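Putative TetR-family transcriptional regulator (Bordetella parapertussis 12822, PDB 3CCY) probably binds DNA at regulatory sites as a TetR-family transcription factor, most likely a repressor. Local coordinates at residues A[108-113]-A[169-174]. Numbering follows the deposited sequence. Where two conformers were deposited one is given.
Sequences RHVVML and WTYTWY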
# COMPACT_ATOMS: atom_id res chain seq x y z
N ARG A 108 13.52 4.61 5.18
CA ARG A 108 12.86 4.71 6.49
C ARG A 108 11.33 4.85 6.31
O ARG A 108 10.57 4.31 7.09
CB ARG A 108 13.43 5.88 7.32
CG ARG A 108 14.82 5.61 8.02
CD ARG A 108 15.26 6.87 8.77
NE ARG A 108 16.63 6.88 9.30
CZ ARG A 108 17.75 6.94 8.56
NH1 ARG A 108 18.94 6.96 9.15
NH2 ARG A 108 17.70 6.95 7.24
N HIS A 109 10.91 5.52 5.24
CA HIS A 109 9.49 5.64 4.87
C HIS A 109 8.87 4.26 4.57
O HIS A 109 7.89 3.84 5.19
CB HIS A 109 9.39 6.55 3.64
CG HIS A 109 8.05 7.19 3.42
ND1 HIS A 109 7.07 6.61 2.63
CD2 HIS A 109 7.55 8.37 3.85
CE1 HIS A 109 6.02 7.42 2.59
NE2 HIS A 109 6.28 8.50 3.31
N VAL A 110 9.47 3.54 3.63
CA VAL A 110 9.03 2.18 3.32
C VAL A 110 8.94 1.33 4.61
O VAL A 110 7.92 0.66 4.84
CB VAL A 110 9.94 1.48 2.26
CG1 VAL A 110 9.55 0.01 2.07
CG2 VAL A 110 9.91 2.23 0.95
N VAL A 111 9.98 1.40 5.45
CA VAL A 111 10.02 0.62 6.71
C VAL A 111 8.84 0.99 7.66
O VAL A 111 8.26 0.09 8.29
CB VAL A 111 11.43 0.67 7.41
CG1 VAL A 111 11.40 0.01 8.77
CG2 VAL A 111 12.49 -0.04 6.56
N MSE A 112 8.49 2.28 7.74
CA MSE A 112 7.31 2.70 8.49
C MSE A 112 6.07 2.01 7.92
O MSE A 112 5.39 1.25 8.63
CB MSE A 112 7.14 4.23 8.48
CG MSE A 112 6.10 4.78 9.48
SE MSE A 112 6.47 4.42 11.39
CE MSE A 112 5.49 2.73 11.58
N LEU A 113 5.81 2.22 6.62
CA LEU A 113 4.66 1.66 5.89
C LEU A 113 4.61 0.15 5.83
O LEU A 113 3.61 -0.40 5.37
CB LEU A 113 4.60 2.25 4.47
CG LEU A 113 4.51 3.78 4.38
CD1 LEU A 113 4.48 4.30 2.95
CD2 LEU A 113 3.30 4.34 5.18
N TRP A 169 0.83 4.34 -1.28
CA TRP A 169 1.13 3.31 -2.30
C TRP A 169 2.28 3.68 -3.23
O TRP A 169 2.78 2.82 -3.96
CB TRP A 169 -0.13 3.01 -3.16
CG TRP A 169 -0.07 1.75 -3.98
CD1 TRP A 169 -0.14 1.64 -5.35
CD2 TRP A 169 0.08 0.44 -3.48
NE1 TRP A 169 -0.05 0.33 -5.72
CE2 TRP A 169 0.08 -0.43 -4.58
CE3 TRP A 169 0.21 -0.08 -2.19
CZ2 TRP A 169 0.20 -1.81 -4.44
CZ3 TRP A 169 0.31 -1.47 -2.05
CH2 TRP A 169 0.33 -2.30 -3.17
N THR A 170 2.70 4.94 -3.20
CA THR A 170 3.75 5.45 -4.10
C THR A 170 5.07 4.68 -4.03
O THR A 170 5.76 4.53 -5.02
CB THR A 170 4.02 6.97 -3.90
OG1 THR A 170 4.26 7.27 -2.52
CG2 THR A 170 2.77 7.79 -4.41
N TYR A 171 5.39 4.16 -2.86
CA TYR A 171 6.64 3.41 -2.72
C TYR A 171 6.69 2.23 -3.70
O TYR A 171 7.78 1.79 -4.08
CB TYR A 171 6.87 2.98 -1.27
CG TYR A 171 6.14 1.74 -0.82
CD1 TYR A 171 6.75 0.48 -0.88
CD2 TYR A 171 4.86 1.81 -0.29
CE1 TYR A 171 6.08 -0.66 -0.47
CE2 TYR A 171 4.18 0.66 0.11
CZ TYR A 171 4.80 -0.54 0.03
OH TYR A 171 4.11 -1.65 0.44
N THR A 172 5.53 1.73 -4.11
CA THR A 172 5.53 0.54 -4.99
C THR A 172 5.82 0.87 -6.46
O THR A 172 6.10 -0.04 -7.24
CB THR A 172 4.18 -0.25 -4.95
OG1 THR A 172 3.11 0.56 -5.51
CG2 THR A 172 3.83 -0.64 -3.52
N TRP A 173 5.70 2.14 -6.85
CA TRP A 173 5.73 2.46 -8.29
C TRP A 173 6.49 3.75 -8.63
O TRP A 173 7.05 3.89 -9.74
CB TRP A 173 4.30 2.57 -8.84
CG TRP A 173 3.43 3.73 -8.27
CD1 TRP A 173 2.54 3.67 -7.21
CD2 TRP A 173 3.35 5.06 -8.79
NE1 TRP A 173 1.94 4.91 -7.02
CE2 TRP A 173 2.40 5.77 -7.99
CE3 TRP A 173 3.98 5.74 -9.86
CZ2 TRP A 173 2.10 7.10 -8.22
CZ3 TRP A 173 3.67 7.08 -10.08
CH2 TRP A 173 2.72 7.73 -9.26
N TYR A 174 6.49 4.69 -7.69
CA TYR A 174 6.98 6.06 -7.98
C TYR A 174 8.46 6.24 -7.73
O TYR A 174 8.98 5.84 -6.68
CB TYR A 174 6.18 7.09 -7.18
CG TYR A 174 6.73 8.48 -7.30
CD1 TYR A 174 6.63 9.18 -8.50
CD2 TYR A 174 7.37 9.10 -6.20
CE1 TYR A 174 7.14 10.48 -8.64
CE2 TYR A 174 7.91 10.38 -6.32
CZ TYR A 174 7.78 11.07 -7.54
OH TYR A 174 8.30 12.32 -7.67
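Tyr171 meets helix 87-115 through Val110 and Leu113, from a turn that starts at Trp169. Trp169 O accepts both from the backbone N of Thr172 and from Thr172 OG1, the latter at 2.8 Å with a C=O...donor angle of 162°. These bonds close a turn after helix 153-168. Thr170 OG1 is hydrogen-bonded back to Ile167 O, while Thr170 O receives the N-H groups of Trp173 and Tyr174. Tyr171 then directs its CB at the helix, with CG set between the backbone N and the carbonyl carbon (chi1 82°). Val110 CG2 lies 3.8 Å from Tyr171 CB and Val110 CG1 4.1 Å from Tyr171 CD1, the two side chains crossing at about a right angle. On the same side of the ring plane, Leu113 CD1 comes within 4.1 Å of Tyr171 CD2, running past in the opposite direction. Val110 CG2 and Leu113 CD1 approach the ring obliquely, and this apolar packing buries a modest 181 Å². It packs helix 87-115 against the loop leaving helix 153-168, within the helical C-terminal domain of a TetR-type regulator; Val110 also touches Ala28 of helix 15-29, in the N-terminal region carrying the predicted helix-turn-helix. Next in sequence, Thr172 sets CG2 3.6 Å from the Tyr171 ring plane, over its centre on the opposite side. Trp173 packs on Met161 of the second subunit, and Tyr174 O takes a hydrogen bond from Tyr102 OH, a further link to helix 87-115.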